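PDB 1NJH: protein yojF from Bacillus subtilis, which is of unknown function and belongs to the DUF1806 family, folding into an antiparallel beta-barrel with a short helix near its start. Local coordinates for residues A14-Y19 / V70-E75. Sequence-based numbering, arbitrary orientation.
Sequences ASLERY and VGLKTE
Leu16 O, in helix 9-18, is gripped by two donors: a weak bond from Tyr19 N at 3.1 Å, three residues on, and a bond from the hydroxyl of Tyr57 on strand 45-63. With its carbonyl bonded there, Leu16 illustrates how one branched side chain can join a helix to strand 68-74 through its methyl groups. CG lies anti to the carbonyl carbon (chi1 -67°), and the two methyls part company beyond it. Leu16 CD1 meets Val70 CG1 tip to tip at 4.0 Å, while Leu16 CD2 stands 4.0 Å from Leu72 CD2, the two leucines crossing at about a right angle. Val70 CG1, anti to its own backbone N (chi1 169°), also stands 4.2 Å from Leu16 CD2, settling against the fork of the leucine. All three side chains are buried, and the contact is small, about 103 Å² over both segments. Ala60, Leu95 and Ile112, from three further strands, also touch Leu16. Such convergence on one helical leucine is consistent with a helix covering the end of a closed antiparallel beta-barrel whose interior side chains come from several strands, with Leu16 turned into the core beside Val70 and Leu72.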
loop_
_atom_site.group_PDB
_atom_site.type_symbol
_atom_site.label_atom_id
_atom_site.label_comp_id
_atom_site.label_asym_id
_atom_site.label_seq_id
_atom_site.Cartn_x
_atom_site.Cartn_y
_atom_site.Cartn_z
ATOM N N ALA A 14 -5.578 -1.629 21.438
ATOM C CA ALA A 14 -5.292 -2.877 22.134
ATOM C C ALA A 14 -5.095 -4.012 21.132
ATOM O O ALA A 14 -4.255 -4.886 21.323
ATOM C CB ALA A 14 -6.432 -3.215 23.092
ATOM N N SER A 15 -5.876 -3.996 20.059
ATOM C CA SER A 15 -5.775 -5.033 19.036
ATOM C C SER A 15 -4.460 -4.925 18.253
ATOM O O SER A 15 -3.832 -5.936 17.922
ATOM C CB SER A 15 -6.965 -4.930 18.075
ATOM O OG SER A 15 -6.934 -5.970 17.111
ATOM N N LEU A 16 -4.040 -3.699 17.959
ATOM C CA LEU A 16 -2.795 -3.499 17.227
ATOM C C LEU A 16 -1.608 -4.015 18.032
ATOM O O LEU A 16 -0.741 -4.701 17.499
ATOM C CB LEU A 16 -2.586 -2.016 16.890
ATOM C CG LEU A 16 -3.540 -1.345 15.892
ATOM C CD1 LEU A 16 -3.325 0.177 15.922
ATOM C CD2 LEU A 16 -3.299 -1.860 14.470
ATOM N N GLU A 17 -1.565 -3.693 19.322
ATOM C CA GLU A 17 -0.458 -4.133 20.163
ATOM C C GLU A 17 -0.422 -5.655 20.258
ATOM O O GLU A 17 0.627 -6.253 20.492
ATOM C CB GLU A 17 -0.592 -3.488 21.548
ATOM C CG GLU A 17 -0.764 -1.990 21.423
ATOM C CD GLU A 17 -0.953 -1.267 22.737
ATOM O OE1 GLU A 17 -1.550 -1.851 23.668
ATOM O OE2 GLU A 17 -0.529 -0.094 22.821
ATOM N N ARG A 18 -1.578 -6.271 20.052
ATOM C CA ARG A 18 -1.708 -7.719 20.098
ATOM C C ARG A 18 -0.845 -8.388 19.026
ATOM O O ARG A 18 -0.190 -9.398 19.284
ATOM C CB ARG A 18 -3.174 -8.096 19.885
ATOM C CG ARG A 18 -3.491 -9.577 19.986
ATOM C CD ARG A 18 -4.877 -9.848 19.416
ATOM N NE ARG A 18 -5.869 -8.906 19.932
ATOM C CZ ARG A 18 -7.092 -8.755 19.432
ATOM N NH1 ARG A 18 -7.483 -9.486 18.398
ATOM N NH2 ARG A 18 -7.921 -7.867 19.964
ATOM N N TYR A 19 -0.839 -7.807 17.828
ATOM C CA TYR A 19 -0.089 -8.357 16.698
ATOM C C TYR A 19 1.340 -7.841 16.575
ATOM O O TYR A 19 2.048 -8.216 15.644
ATOM C CB TYR A 19 -0.799 -8.053 15.371
ATOM C CG TYR A 19 -2.216 -8.548 15.273
ATOM C CD1 TYR A 19 -2.499 -9.881 14.984
ATOM C CD2 TYR A 19 -3.284 -7.677 15.478
ATOM C CE1 TYR A 19 -3.823 -10.332 14.901
ATOM C CE2 TYR A 19 -4.598 -8.115 15.402
ATOM C CZ TYR A 19 -4.861 -9.441 15.115
ATOM O OH TYR A 19 -6.171 -9.862 15.072
ATOM N N VAL A 70 -3.840 5.088 11.260
ATOM C CA VAL A 70 -3.048 4.068 11.911
ATOM C C VAL A 70 -1.658 4.039 11.298
ATOM O O VAL A 70 -1.523 4.081 10.087
ATOM C CB VAL A 70 -3.712 2.661 11.738
ATOM C CG1 VAL A 70 -2.759 1.582 12.191
ATOM C CG2 VAL A 70 -5.007 2.585 12.557
ATOM N N GLY A 71 -0.648 3.989 12.164
ATOM C CA GLY A 71 0.741 3.910 11.752
ATOM C C GLY A 71 1.387 2.703 12.408
ATOM O O GLY A 71 1.236 2.458 13.619
ATOM N N LEU A 72 2.115 1.930 11.610
ATOM C CA LEU A 72 2.804 0.741 12.112
ATOM C C LEU A 72 4.266 0.900 11.745
ATOM O O LEU A 72 4.569 1.129 10.579
ATOM C CB LEU A 72 2.262 -0.517 11.407
ATOM C CG LEU A 72 0.751 -0.755 11.374
ATOM C CD1 LEU A 72 0.469 -2.044 10.586
ATOM C CD2 LEU A 72 0.217 -0.870 12.808
ATOM N N LYS A 73 5.175 0.776 12.710
ATOM C CA LYS A 73 6.600 0.886 12.413
ATOM C C LYS A 73 7.140 -0.522 12.226
ATOM O O LYS A 73 7.202 -1.299 13.188
ATOM C CB LYS A 73 7.363 1.566 13.560
ATOM C CG LYS A 73 8.835 1.771 13.240
ATOM C CD LYS A 73 9.032 2.862 12.197
ATOM C CE LYS A 73 10.474 2.928 11.698
ATOM N NZ LYS A 73 10.859 1.851 10.725
ATOM N N THR A 74 7.537 -0.849 11.001
ATOM C CA THR A 74 8.036 -2.186 10.708
ATOM C C THR A 74 9.538 -2.258 10.903
ATOM O O THR A 74 10.192 -1.261 11.272
ATOM C CB THR A 74 7.704 -2.611 9.251
ATOM O OG1 THR A 74 8.407 -1.753 8.345
ATOM C CG2 THR A 74 6.204 -2.508 8.979
ATOM N N GLU A 75 10.075 -3.448 10.644
ATOM C CA GLU A 75 11.495 -3.723 10.771
ATOM C C GLU A 75 12.326 -2.566 10.230
ATOM O O GLU A 75 13.166 -2.020 10.936
ATOM C CB GLU A 75 11.831 -5.027 10.038
ATOM C CG GLU A 75 11.144 -6.252 10.645
ATOM C CD GLU A 75 11.425 -7.542 9.888
ATOM O OE1 GLU A 75 10.953 -7.682 8.739
ATOM O OE2 GLU A 75 12.118 -8.419 10.447
#